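Local atomic coordinates of putative nucleoside-diphosphate-sugar epimerase (Staphylococcus aureus subsp. aureus, PDB entry 3E48), a protein that is of unknown function but probably binds NAD(P)H through a Rossmann fold and may epimerise nucleoside-diphosphate sugars. Residues H11-H15 / R174-A178; H111-F115 / H248-R252; H158-A164 / E218-V224; S198-Y202 / Q269-Q274; L226-A230 / L243-H248. All blocks are in the same frame, centred on the assembly; numbering follows the deposited sequence.

Contact 1: residues H11-H15 / R174-A178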
# COMPACT_ATOMS: atom_id res chain seq x y z
N HIS B 11 -21.00 10.05 -7.14
CA HIS B 11 -21.24 11.21 -6.28
C HIS B 11 -20.15 12.27 -6.43
O HIS B 11 -20.44 13.42 -6.73
CB HIS B 11 -21.35 10.78 -4.82
CG HIS B 11 -22.58 9.99 -4.51
ND1 HIS B 11 -23.85 10.47 -4.77
CD2 HIS B 11 -22.74 8.76 -3.97
CE1 HIS B 11 -24.74 9.57 -4.39
NE2 HIS B 11 -24.09 8.53 -3.90
N LEU B 12 -18.90 11.88 -6.22
CA LEU B 12 -17.82 12.84 -6.34
C LEU B 12 -17.63 13.29 -7.79
O LEU B 12 -17.44 14.47 -8.06
CB LEU B 12 -16.51 12.26 -5.80
CG LEU B 12 -15.27 13.14 -6.00
CD1 LEU B 12 -15.43 14.45 -5.24
CD2 LEU B 12 -14.04 12.39 -5.50
N GLY B 13 -17.70 12.34 -8.72
CA GLY B 13 -17.53 12.67 -10.13
C GLY B 13 -18.52 13.71 -10.65
O GLY B 13 -18.17 14.54 -11.49
N THR B 14 -19.74 13.66 -10.15
CA THR B 14 -20.77 14.60 -10.57
C THR B 14 -20.37 16.01 -10.14
O THR B 14 -20.50 16.97 -10.92
CB THR B 14 -22.15 14.21 -9.98
OG1 THR B 14 -22.55 12.95 -10.54
CG2 THR B 14 -23.20 15.25 -10.29
N HIS B 15 -19.86 16.14 -8.92
CA HIS B 15 -19.40 17.44 -8.41
C HIS B 15 -18.30 17.98 -9.31
O HIS B 15 -18.36 19.13 -9.76
CB HIS B 15 -18.85 17.29 -6.99
CG HIS B 15 -19.91 17.26 -5.93
ND1 HIS B 15 -20.52 18.40 -5.46
CD2 HIS B 15 -20.48 16.22 -5.28
CE1 HIS B 15 -21.43 18.07 -4.55
NE2 HIS B 15 -21.42 16.75 -4.42
N ARG B 174 -17.86 16.79 -0.34
CA ARG B 174 -17.49 16.37 -1.68
C ARG B 174 -17.29 17.63 -2.50
O ARG B 174 -16.40 17.70 -3.35
CB ARG B 174 -18.58 15.51 -2.33
CG ARG B 174 -18.76 14.14 -1.71
CD ARG B 174 -19.34 13.17 -2.72
NE ARG B 174 -19.57 11.86 -2.12
CZ ARG B 174 -20.69 11.51 -1.49
NH1 ARG B 174 -21.69 12.38 -1.37
NH2 ARG B 174 -20.79 10.31 -0.95
N ASN B 175 -18.12 18.64 -2.25
CA ASN B 175 -17.99 19.90 -2.97
C ASN B 175 -16.58 20.46 -2.83
O ASN B 175 -15.98 20.90 -3.82
CB ASN B 175 -19.01 20.92 -2.46
CG ASN B 175 -18.85 22.28 -3.14
OD1 ASN B 175 -18.98 22.39 -4.35
ND2 ASN B 175 -18.56 23.30 -2.34
N ASP B 176 -16.05 20.45 -1.61
CA ASP B 176 -14.70 20.97 -1.38
C ASP B 176 -13.61 20.10 -2.00
O ASP B 176 -12.59 20.62 -2.48
CB ASP B 176 -14.44 21.17 0.11
CG ASP B 176 -15.15 22.40 0.67
OD1 ASP B 176 -15.53 23.29 -0.12
OD2 ASP B 176 -15.31 22.48 1.91
N ILE B 177 -13.81 18.79 -2.00
CA ILE B 177 -12.82 17.90 -2.61
C ILE B 177 -12.80 18.25 -4.09
O ILE B 177 -11.73 18.42 -4.68
CB ILE B 177 -13.21 16.42 -2.43
CG1 ILE B 177 -13.04 16.02 -0.97
CG2 ILE B 177 -12.36 15.54 -3.36
CD1 ILE B 177 -13.61 14.68 -0.64
N ALA B 178 -13.98 18.38 -4.68
CA ALA B 178 -14.08 18.72 -6.09
C ALA B 178 -13.42 20.06 -6.39
O ALA B 178 -12.77 20.20 -7.42
CB ALA B 178 -15.54 18.73 -6.53
O HOH W 1 -22.27 14.82 -2.60
O HOH W 2 -20.00 20.89 -6.18

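Contact 2: residues H111-F115 / H248-R252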
# COMPACT_ATOMS: atom_id res chain seq x y z
N HIS B 111 0.66 2.37 6.40
CA HIS B 111 1.08 0.98 6.44
C HIS B 111 0.39 0.17 7.53
O HIS B 111 0.26 -1.06 7.41
CB HIS B 111 2.60 0.89 6.65
CG HIS B 111 3.06 1.35 7.99
ND1 HIS B 111 3.31 2.67 8.28
CD2 HIS B 111 3.30 0.67 9.14
CE1 HIS B 111 3.69 2.78 9.54
NE2 HIS B 111 3.69 1.58 10.08
N ASN B 112 -0.05 0.85 8.59
CA ASN B 112 -0.73 0.18 9.70
C ASN B 112 -2.19 0.59 9.85
O ASN B 112 -2.76 0.50 10.94
CB ASN B 112 0.03 0.44 11.01
CG ASN B 112 0.03 1.91 11.41
OD1 ASN B 112 -0.13 2.80 10.57
ND2 ASN B 112 0.23 2.18 12.69
N ASN B 113 -2.81 1.03 8.76
CA ASN B 113 -4.21 1.42 8.82
C ASN B 113 -5.08 0.18 8.63
O ASN B 113 -4.98 -0.50 7.61
CB ASN B 113 -4.52 2.47 7.75
CG ASN B 113 -5.87 3.12 7.96
OD1 ASN B 113 -6.89 2.45 7.98
ND2 ASN B 113 -5.88 4.44 8.13
N PRO B 114 -5.94 -0.13 9.61
CA PRO B 114 -6.84 -1.28 9.60
C PRO B 114 -8.02 -1.22 8.64
O PRO B 114 -8.74 -2.21 8.46
CB PRO B 114 -7.29 -1.37 11.06
CG PRO B 114 -7.38 0.06 11.44
CD PRO B 114 -6.10 0.64 10.86
N PHE B 115 -8.23 -0.06 8.02
CA PHE B 115 -9.33 0.09 7.06
C PHE B 115 -9.15 -0.98 5.97
O PHE B 115 -8.08 -1.10 5.38
CB PHE B 115 -9.30 1.49 6.43
CG PHE B 115 -10.38 1.71 5.41
CD1 PHE B 115 -11.69 1.32 5.67
CD2 PHE B 115 -10.10 2.31 4.18
CE1 PHE B 115 -12.70 1.52 4.73
CE2 PHE B 115 -11.10 2.51 3.23
CZ PHE B 115 -12.41 2.11 3.51
N HIS B 248 -12.64 2.16 13.13
CA HIS B 248 -11.63 1.58 14.00
C HIS B 248 -10.31 2.29 13.74
O HIS B 248 -9.53 2.55 14.66
CB HIS B 248 -11.51 0.08 13.73
CG HIS B 248 -10.55 -0.62 14.65
ND1 HIS B 248 -10.60 -0.49 16.02
CD2 HIS B 248 -9.52 -1.47 14.38
CE1 HIS B 248 -9.65 -1.23 16.56
NE2 HIS B 248 -8.98 -1.83 15.59
N ALA B 249 -10.06 2.62 12.47
CA ALA B 249 -8.83 3.34 12.13
C ALA B 249 -8.89 4.70 12.82
O ALA B 249 -7.87 5.25 13.23
CB ALA B 249 -8.73 3.51 10.61
N GLY B 250 -10.10 5.25 12.95
CA GLY B 250 -10.26 6.53 13.61
C GLY B 250 -9.97 6.41 15.09
O GLY B 250 -9.43 7.33 15.71
N ALA B 251 -10.32 5.27 15.67
CA ALA B 251 -10.09 5.02 17.09
C ALA B 251 -8.60 5.02 17.38
O ALA B 251 -8.17 5.34 18.49
CB ALA B 251 -10.71 3.68 17.50
N ARG B 252 -7.81 4.65 16.38
CA ARG B 252 -6.36 4.60 16.52
C ARG B 252 -5.69 5.93 16.21
O ARG B 252 -4.46 6.03 16.22
CB ARG B 252 -5.80 3.51 15.62
CG ARG B 252 -6.32 2.13 15.94
CD ARG B 252 -5.60 1.08 15.12
NE ARG B 252 -6.10 -0.26 15.40
CZ ARG B 252 -5.64 -1.36 14.81
NH1 ARG B 252 -4.67 -1.27 13.90
NH2 ARG B 252 -6.15 -2.54 15.12
O HOH W 3 -2.66 0.62 13.74

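Contact 3: residues H158-A164 / E218-V224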
# COMPACT_ATOMS: atom_id res chain seq x y z
N HIS B 158 -30.99 8.62 19.13
CA HIS B 158 -30.56 9.72 19.99
C HIS B 158 -29.12 9.46 20.40
O HIS B 158 -28.66 9.92 21.44
CB HIS B 158 -31.44 9.83 21.25
CG HIS B 158 -32.87 10.16 20.95
ND1 HIS B 158 -33.76 9.23 20.46
CD2 HIS B 158 -33.56 11.32 21.07
CE1 HIS B 158 -34.94 9.81 20.28
NE2 HIS B 158 -34.84 11.08 20.64
N LYS B 159 -28.40 8.72 19.56
CA LYS B 159 -27.01 8.39 19.85
C LYS B 159 -26.16 8.22 18.59
O LYS B 159 -26.64 7.76 17.55
CB LYS B 159 -26.94 7.10 20.67
CG LYS B 159 -27.79 7.11 21.93
CD LYS B 159 -27.88 5.72 22.54
CE LYS B 159 -28.82 5.70 23.74
NZ LYS B 159 -28.97 4.33 24.31
N LEU B 160 -24.90 8.62 18.70
CA LEU B 160 -23.94 8.48 17.61
C LEU B 160 -23.20 7.21 18.03
O LEU B 160 -22.60 7.17 19.11
CB LEU B 160 -22.97 9.67 17.59
CG LEU B 160 -21.93 9.67 16.46
CD1 LEU B 160 -22.63 9.81 15.12
CD2 LEU B 160 -20.96 10.82 16.68
N ILE B 161 -23.24 6.17 17.20
CA ILE B 161 -22.62 4.90 17.56
C ILE B 161 -21.31 4.49 16.88
O ILE B 161 -20.84 3.37 17.09
CB ILE B 161 -23.63 3.74 17.36
CG1 ILE B 161 -24.00 3.62 15.88
CG2 ILE B 161 -24.88 4.00 18.19
CD1 ILE B 161 -24.92 2.46 15.57
N TYR B 162 -20.73 5.38 16.08
CA TYR B 162 -19.47 5.05 15.41
C TYR B 162 -18.44 4.54 16.42
O TYR B 162 -18.12 5.21 17.40
CB TYR B 162 -18.90 6.29 14.70
CG TYR B 162 -19.73 6.82 13.55
CD1 TYR B 162 -20.27 5.97 12.59
CD2 TYR B 162 -19.90 8.19 13.39
CE1 TYR B 162 -20.96 6.48 11.48
CE2 TYR B 162 -20.58 8.71 12.29
CZ TYR B 162 -21.10 7.85 11.34
OH TYR B 162 -21.75 8.37 10.24
N PRO B 163 -17.90 3.33 16.18
CA PRO B 163 -16.89 2.75 17.08
C PRO B 163 -15.53 3.36 16.82
O PRO B 163 -14.60 2.69 16.37
CB PRO B 163 -16.94 1.27 16.72
CG PRO B 163 -17.20 1.31 15.24
CD PRO B 163 -18.28 2.38 15.13
N ALA B 164 -15.41 4.66 17.10
CA ALA B 164 -14.17 5.39 16.87
C ALA B 164 -13.46 5.78 18.15
O ALA B 164 -12.52 6.58 18.11
CB ALA B 164 -14.46 6.63 16.03
N GLU B 218 -31.64 15.69 20.87
CA GLU B 218 -30.47 15.26 21.63
C GLU B 218 -29.84 14.00 21.06
O GLU B 218 -30.50 12.98 20.89
CB GLU B 218 -30.84 15.03 23.10
CG GLU B 218 -32.01 14.08 23.32
CD GLU B 218 -33.36 14.71 23.01
OE1 GLU B 218 -33.70 15.73 23.65
OE2 GLU B 218 -34.07 14.19 22.12
N ILE B 219 -28.55 14.09 20.75
CA ILE B 219 -27.79 12.96 20.20
C ILE B 219 -26.47 12.87 20.95
O ILE B 219 -25.61 13.73 20.81
CB ILE B 219 -27.50 13.15 18.69
CG1 ILE B 219 -28.82 13.29 17.92
CG2 ILE B 219 -26.71 11.96 18.16
CD1 ILE B 219 -28.64 13.54 16.43
N LYS B 220 -26.32 11.82 21.76
CA LYS B 220 -25.10 11.65 22.53
C LYS B 220 -24.22 10.57 21.92
O LYS B 220 -24.71 9.66 21.25
CB LYS B 220 -25.44 11.29 23.98
CG LYS B 220 -26.28 12.34 24.70
CD LYS B 220 -26.54 11.95 26.15
CE LYS B 220 -27.47 12.95 26.84
NZ LYS B 220 -26.92 14.34 26.83
N TYR B 221 -22.91 10.68 22.14
CA TYR B 221 -21.98 9.70 21.61
C TYR B 221 -21.92 8.46 22.49
O TYR B 221 -21.33 8.48 23.57
CB TYR B 221 -20.58 10.31 21.49
CG TYR B 221 -19.52 9.34 21.01
CD1 TYR B 221 -19.72 8.56 19.87
CD2 TYR B 221 -18.30 9.24 21.67
CE1 TYR B 221 -18.73 7.70 19.41
CE2 TYR B 221 -17.30 8.38 21.21
CZ TYR B 221 -17.52 7.61 20.08
OH TYR B 221 -16.53 6.79 19.60
N GLU B 222 -22.53 7.38 22.01
CA GLU B 222 -22.55 6.11 22.72
C GLU B 222 -22.16 5.04 21.71
O GLU B 222 -23.02 4.32 21.18
CB GLU B 222 -23.94 5.82 23.29
CG GLU B 222 -24.34 6.74 24.43
CD GLU B 222 -25.74 6.47 24.93
OE1 GLU B 222 -26.04 5.30 25.26
OE2 GLU B 222 -26.54 7.43 25.00
N PRO B 223 -20.86 4.91 21.43
CA PRO B 223 -20.33 3.94 20.48
C PRO B 223 -20.61 2.48 20.82
O PRO B 223 -20.47 2.05 21.96
CB PRO B 223 -18.84 4.25 20.47
CG PRO B 223 -18.59 4.69 21.87
CD PRO B 223 -19.76 5.61 22.13
N VAL B 224 -21.04 1.73 19.80
CA VAL B 224 -21.31 0.32 19.97
C VAL B 224 -20.05 -0.44 19.60
O VAL B 224 -19.08 0.15 19.11
CB VAL B 224 -22.47 -0.15 19.05
CG1 VAL B 224 -23.77 0.49 19.50
CG2 VAL B 224 -22.18 0.20 17.60
O HOH W 4 -28.90 9.11 24.05

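Contact 4: residues S198-Y202 / Q269-Q274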
# COMPACT_ATOMS: atom_id res chain seq x y z
N SER B 198 -8.05 18.18 3.19
CA SER B 198 -8.68 18.00 4.50
C SER B 198 -9.61 19.17 4.83
O SER B 198 -9.47 20.26 4.29
CB SER B 198 -7.59 17.88 5.58
OG SER B 198 -6.79 19.04 5.64
N GLY B 199 -10.57 18.91 5.71
CA GLY B 199 -11.51 19.95 6.11
C GLY B 199 -11.35 20.27 7.59
O GLY B 199 -10.55 21.13 7.95
N TYR B 200 -12.11 19.58 8.44
CA TYR B 200 -12.01 19.80 9.88
C TYR B 200 -12.03 18.48 10.64
O TYR B 200 -12.76 17.55 10.27
CB TYR B 200 -13.15 20.69 10.38
CG TYR B 200 -13.21 22.03 9.70
CD1 TYR B 200 -13.93 22.20 8.53
CD2 TYR B 200 -12.48 23.12 10.20
CE1 TYR B 200 -13.93 23.42 7.85
CE2 TYR B 200 -12.47 24.34 9.53
CZ TYR B 200 -13.19 24.48 8.36
OH TYR B 200 -13.17 25.67 7.68
N SER B 201 -11.23 18.40 11.70
CA SER B 201 -11.18 17.19 12.52
C SER B 201 -12.10 17.37 13.72
O SER B 201 -12.07 18.40 14.41
CB SER B 201 -9.75 16.94 13.02
OG SER B 201 -8.87 16.63 11.95
N TYR B 202 -12.93 16.36 13.95
CA TYR B 202 -13.88 16.37 15.05
C TYR B 202 -13.79 15.06 15.81
O TYR B 202 -13.69 14.00 15.19
CB TYR B 202 -15.31 16.48 14.52
CG TYR B 202 -15.60 17.66 13.62
CD1 TYR B 202 -15.61 18.96 14.12
CD2 TYR B 202 -15.94 17.46 12.28
CE1 TYR B 202 -15.95 20.04 13.30
CE2 TYR B 202 -16.28 18.53 11.46
CZ TYR B 202 -16.28 19.82 11.98
OH TYR B 202 -16.64 20.88 11.17
N GLN B 269 -11.43 28.85 2.73
CA GLN B 269 -11.54 27.96 3.88
C GLN B 269 -12.53 26.85 3.55
O GLN B 269 -13.54 27.09 2.89
CB GLN B 269 -12.04 28.74 5.10
CG GLN B 269 -11.12 29.84 5.60
CD GLN B 269 -9.88 29.29 6.27
OE1 GLN B 269 -9.97 28.46 7.18
NE2 GLN B 269 -8.71 29.76 5.85
N PRO B 270 -12.25 25.62 4.00
CA PRO B 270 -13.20 24.53 3.72
C PRO B 270 -14.49 24.76 4.49
O PRO B 270 -14.48 25.43 5.52
CB PRO B 270 -12.44 23.28 4.20
CG PRO B 270 -11.57 23.81 5.29
CD PRO B 270 -11.06 25.11 4.69
N GLN B 271 -15.59 24.22 3.99
CA GLN B 271 -16.88 24.39 4.65
C GLN B 271 -16.96 23.51 5.90
O GLN B 271 -16.63 22.32 5.85
CB GLN B 271 -18.02 24.04 3.71
CG GLN B 271 -19.38 24.38 4.28
CD GLN B 271 -20.52 24.08 3.32
OE1 GLN B 271 -21.63 24.61 3.47
NE2 GLN B 271 -20.26 23.23 2.34
N THR B 272 -17.39 24.10 7.01
CA THR B 272 -17.54 23.38 8.27
C THR B 272 -18.76 22.47 8.21
O THR B 272 -19.64 22.66 7.37
CB THR B 272 -17.76 24.34 9.44
OG1 THR B 272 -19.02 25.01 9.26
CG2 THR B 272 -16.65 25.37 9.50
N LEU B 273 -18.82 21.50 9.11
CA LEU B 273 -19.98 20.61 9.14
C LEU B 273 -21.24 21.40 9.49
O LEU B 273 -22.30 21.19 8.89
CB LEU B 273 -19.77 19.48 10.15
CG LEU B 273 -20.94 18.51 10.35
CD1 LEU B 273 -21.37 17.90 9.02
CD2 LEU B 273 -20.53 17.42 11.32
N GLN B 274 -21.12 22.31 10.45
CA GLN B 274 -22.25 23.14 10.88
C GLN B 274 -22.85 23.87 9.68
O GLN B 274 -24.07 23.89 9.49
CB GLN B 274 -21.79 24.17 11.92
CG GLN B 274 -21.04 23.62 13.12
CD GLN B 274 -19.53 23.53 12.89
OE1 GLN B 274 -19.05 22.67 12.15
NE2 GLN B 274 -18.78 24.42 13.53
O HOH W 5 -15.96 23.03 12.41

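Contact 5: residues L226-A230 / L243-H248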
# COMPACT_ATOMS: atom_id res chain seq x y z
N LEU B 226 -17.49 -3.08 17.64
CA LEU B 226 -17.16 -3.20 16.22
C LEU B 226 -18.01 -4.28 15.57
O LEU B 226 -18.40 -4.16 14.40
CB LEU B 226 -15.67 -3.53 16.05
CG LEU B 226 -14.67 -2.46 16.49
CD1 LEU B 226 -13.26 -3.05 16.49
CD2 LEU B 226 -14.75 -1.26 15.55
N GLU B 227 -18.30 -5.34 16.32
CA GLU B 227 -19.11 -6.45 15.81
C GLU B 227 -20.55 -5.99 15.57
O GLU B 227 -21.13 -6.27 14.53
CB GLU B 227 -19.10 -7.61 16.81
CG GLU B 227 -17.72 -8.16 17.17
CD GLU B 227 -16.90 -7.17 17.98
OE1 GLU B 227 -17.38 -6.70 19.03
OE2 GLU B 227 -15.75 -6.88 17.58
N THR B 228 -21.11 -5.29 16.55
CA THR B 228 -22.49 -4.80 16.45
C THR B 228 -22.65 -3.82 15.28
O THR B 228 -23.61 -3.91 14.52
CB THR B 228 -22.93 -4.11 17.76
OG1 THR B 228 -22.82 -5.04 18.84
CG2 THR B 228 -24.37 -3.63 17.66
N PHE B 229 -21.70 -2.90 15.15
CA PHE B 229 -21.75 -1.92 14.07
C PHE B 229 -21.74 -2.61 12.70
O PHE B 229 -22.54 -2.28 11.82
CB PHE B 229 -20.56 -0.96 14.16
CG PHE B 229 -20.64 0.20 13.22
CD1 PHE B 229 -21.50 1.26 13.48
CD2 PHE B 229 -19.89 0.22 12.05
CE1 PHE B 229 -21.60 2.34 12.60
CE2 PHE B 229 -19.98 1.28 11.16
CZ PHE B 229 -20.84 2.34 11.43
N ALA B 230 -20.84 -3.56 12.52
CA ALA B 230 -20.72 -4.28 11.26
C ALA B 230 -22.00 -5.05 10.95
O ALA B 230 -22.43 -5.12 9.80
CB ALA B 230 -19.54 -5.25 11.32
N LEU B 243 -16.92 -1.01 6.95
CA LEU B 243 -17.29 0.28 7.50
C LEU B 243 -16.77 0.38 8.93
O LEU B 243 -16.26 1.42 9.35
CB LEU B 243 -18.81 0.44 7.48
CG LEU B 243 -19.33 1.86 7.75
CD1 LEU B 243 -18.84 2.81 6.66
CD2 LEU B 243 -20.84 1.83 7.78
N ALA B 244 -16.91 -0.70 9.69
CA ALA B 244 -16.44 -0.72 11.07
C ALA B 244 -14.93 -0.48 11.12
O ALA B 244 -14.44 0.27 11.96
CB ALA B 244 -16.79 -2.05 11.73
N SER B 245 -14.19 -1.12 10.21
CA SER B 245 -12.74 -0.98 10.18
C SER B 245 -12.33 0.47 9.92
O SER B 245 -11.25 0.91 10.33
CB SER B 245 -12.12 -1.90 9.12
OG SER B 245 -12.28 -1.40 7.81
N MSE B 246 -13.19 1.21 9.22
CA MSE B 246 -12.90 2.60 8.92
C MSE B 246 -12.92 3.41 10.22
O MSE B 246 -11.99 4.16 10.51
CB MSE B 246 -13.92 3.15 7.92
CG MSE B 246 -13.58 4.51 7.35
SE MSE B 246 -14.72 4.95 5.83
CE MSE B 246 -16.33 5.38 6.82
N TYR B 247 -13.97 3.24 11.02
CA TYR B 247 -14.03 3.96 12.28
C TYR B 247 -13.01 3.43 13.28
O TYR B 247 -12.54 4.16 14.15
CB TYR B 247 -15.46 3.90 12.84
CG TYR B 247 -16.39 4.69 11.95
CD1 TYR B 247 -16.31 6.08 11.89
CD2 TYR B 247 -17.26 4.05 11.06
CE1 TYR B 247 -17.06 6.81 10.97
CE2 TYR B 247 -18.01 4.77 10.14
CZ TYR B 247 -17.90 6.15 10.09
OH TYR B 247 -18.61 6.87 9.16
N HIS B 248 -12.64 2.16 13.13
CA HIS B 248 -11.63 1.58 14.00
C HIS B 248 -10.31 2.29 13.74
O HIS B 248 -9.53 2.55 14.66
CB HIS B 248 -11.51 0.08 13.73
CG HIS B 248 -10.55 -0.62 14.65
ND1 HIS B 248 -10.60 -0.49 16.02
CD2 HIS B 248 -9.52 -1.47 14.38
CE1 HIS B 248 -9.65 -1.23 16.56
NE2 HIS B 248 -8.98 -1.83 15.59

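Contact 1: residues H11-H15 / R174-A178
Arg174 lies along the start of helix 11-22 and meets three residues in turn. Its CB presses on the His15 ring, 3.6 Å from CD2. With CG anti to the carbonyl carbon (chi1 -69°) and the chain extended as far as NE, CD passes 3.8 Å from the Leu12 backbone N. The guanidinium spreads flat over His11, whose CB stands 3.4 Å above the centre of its plane; CZ stays over that CB, NH2 comes 3.9 Å from His11 CD2, and the ring and guanidinium planes are 24° apart. NH1 gives a hydrogen to a water 2.8 Å away that also bonds to His15 NE2. A second water joins His15 ND1 to Asn175 OD1. Small and branched residues let the helices approach: Ala178 CB is 3.6 Å from His15 CB, and Leu12 CD1 meets Ile177 CG2 at 3.8 Å. Gly13 is the last glycine of the TGxxGxxG sequence that in such Rossmann folds contacts the dinucleotide. A long arginine suits the place because its methylenes pack while its head makes a cation-pi contact with Tyr143. No direct hydrogen bond joins the segments, and Arg174 NE is buried without a partner; they meet through van der Waals packing and two bridging waters.

Contact 2: residues H111-F115 / H248-R252
Pro114 fits into an angle formed by Ala249 on the helix and the outstretched side chain of Arg252. Its CG touches Ala249 on one flank, 3.7 Å from CA, and at the same time lies 3.8 Å above the guanidinium plane of Arg252, offset toward the rim. The two side chains slide past each other in opposite directions. Arg252 is extended from CG to NE, which carries its flat head back over the proline ring. His248 approaches the same ring obliquely, with CD2 3.9 Å from Pro114 CG. A weak hydrogen bond, Arg252 NH2 to His248 NE2 at 3.0 Å, links the two side chains at the end of helix 239-251. The loop side is shaped by an Asx turn: Asn113 OD1 accepts from Phe115 N at 2.8 Å, in the carbonyl plane, and so wraps the chain around Pro114, a residue whose rigid ring suits a turn and has no N-H to satisfy. That same OD1 rests on the methyl of Ala249, 3.4 Å from CB, and the small methyl lets the helix come close to the turn. Arg252 NH1 reaches Asn112 O indirectly: a water 2.8 Å from NH1 accepts from it and donates to the carbonyl. The loop also faces the second subunit, where Pro114 packs on Ser129 of that chain and His111 O bonds to Ser125 OG of the same neighbour.

Contact 3: residues H158-A164 / E218-V224
Lys159 and Leu160 pair in parallel with Lys220 and Tyr221, and the backbone bonds follow that register. Lys220 N donates to His158 O at 3.0 Å, coming from above the carbonyl plane, and the same oxygen also accepts from a water. Leu160 is used on both its polar atoms: its N donates to Lys220 O at 2.8 Å, and its O accepts from Glu222 N at 2.9 Å, so that it straddles Tyr221. Beyond the ladder, where the register slips, Val224 N bonds to Ile161 O at 3.2 Å; Pro223 has no N-H to give. Among side chains, extended Lys159 crosses obliquely over Glu222 and forms a salt bridge, NZ to OE1 3.2 Å, weak as a hydrogen bond. The other carboxylate oxygen, OE2, receives a hydrogen from the water held by His158 O. Tyr221 sends its hydroxyl to Gly165 O, while Ala164 N makes a weak hydrogen bond to the Tyr221 hydroxyl. Tyr162 O lies at the edge of the Tyr221 ring, in its plane, and Pro223 CD covers a face of that ring. On the face away from Lys159, Leu160 CD2 meets Tyr221 CD1 at 4.1 Å; past the strands, on the Lys159 side, Ile161 CB meets Val224 CG2 at 3.8 Å. His158 has positive phi (63°), which turns the chain out of helix 147-157 directly into the strand. Together these features make a two-stranded parallel ladder, separate from the main Rossmann sheet, consistent with the small second lobe of epimerase-like enzymes.

Contact 4: residues S198-Y202 / Q269-Q274
With CG anti to the carbonyl carbon (chi1 -58° and -56°), Tyr200 and Tyr202, two apart on strand 194-203 and projecting from the same side, aim both rings at residues 270-274. A classic beta bulge, in which Gly199 and Tyr200 both face Tyr171, interrupts the strand just here, and Thr272 is the N-cap of helix 273-277, its hydroxyl bonded to Ser275 N. Tyr200 donates its hydroxyl hydrogen to Pro270 O across a short 2.5 Å, with that oxygen lying at the ring edge. Pro270 CG packs on the Tyr200 ring, 3.5 Å from CE1, and the methyl of Thr272 stands over a ring face in a CH-pi contact, CG2 to centroid 4.1 Å. Threonine suits both demands, since OG1 caps the helix while CG2 covers the aromatic. Tyr202 serves the helix start differently. A first-turn N-H has no carbonyl within the helix to bond, and Leu273 N gives its hydrogen to Tyr202 OH at 3.1 Å, almost straight at 173°. Leu273 CB also packs on that ring, 3.8 Å from CE2. Nearby, Gln271 N bonds to Asp176 of helix 174-186. At the edge of the Tyr202 ring, in its plane, a water sits 2.6 Å from OH and donates to Gln274 OE1.

Contact 5: residues L226-A230 / L243-H248
Ala244 supplies the bump that fits between Leu226, Phe229 and Ala230. Its CB comes 3.8 Å from Leu226 O, and the methyl of Ala230 closes the same hollow with CB 4.2 Å from Ala244 CB. Residues this small are what allow the two backbones to approach where the alanines face each other, although the axes stay 9.2 Å apart. Phe229 is the complementary bulge. Its CG stands anti to the backbone N (chi1 -172°), which drives the ring into the groove between Leu243 and Tyr247, one turn apart on the other helix. The rim atom Phe229 CE2 lies 3.5 Å from Leu243 CG, which sits near the plane of the ring, and on the far side of the groove the Tyr247 ring approaches obliquely, centroid to centroid 5.6 Å. Helix 226-231 and helix 239-251 follow each other in the chain and run roughly antiparallel, at 138° between their directions, as a pair of successive helices folded back across a short loop. A flat ring suits the place because its edge can enter between Leu243 and Tyr247. Tyr247 itself stacks with Tyr162, and Phe229 meets Tyr233, so the aromatic cluster continues past the two helices. At the other end Leu226 forks around the helix surface: crossing His248 at about a right angle, it rests CD1 over a face of the imidazole, 4.0 Å from its centroid, while CD2 drops toward the backbone, 3.9 Å from Ala244 O.

In the fold
Contact 1 lies nearest the middle of the fold, its centre about 8 Å from the centre of the chain, where two helices of the Rossmann part meet, yet its polar ends are linked by water. Contact 3 is the outermost, about 24 Å between the same centres, and is the one built on a beta ladder with a salt bridge. Contacts 2 and 5 share helix 239-251 and His248: contact 5 has no hydrogen bond across it and rests on aliphatic and aromatic packing, whereas contact 2 mixes proline packing with polar groups near the second subunit. Contact 3 touches contact 5 through Tyr162 and Pro163. Contact 4, which combines tyrosine hydroxyl bonds with packing on Pro270, Thr272 and Leu273, meets contact 1 through Asp176.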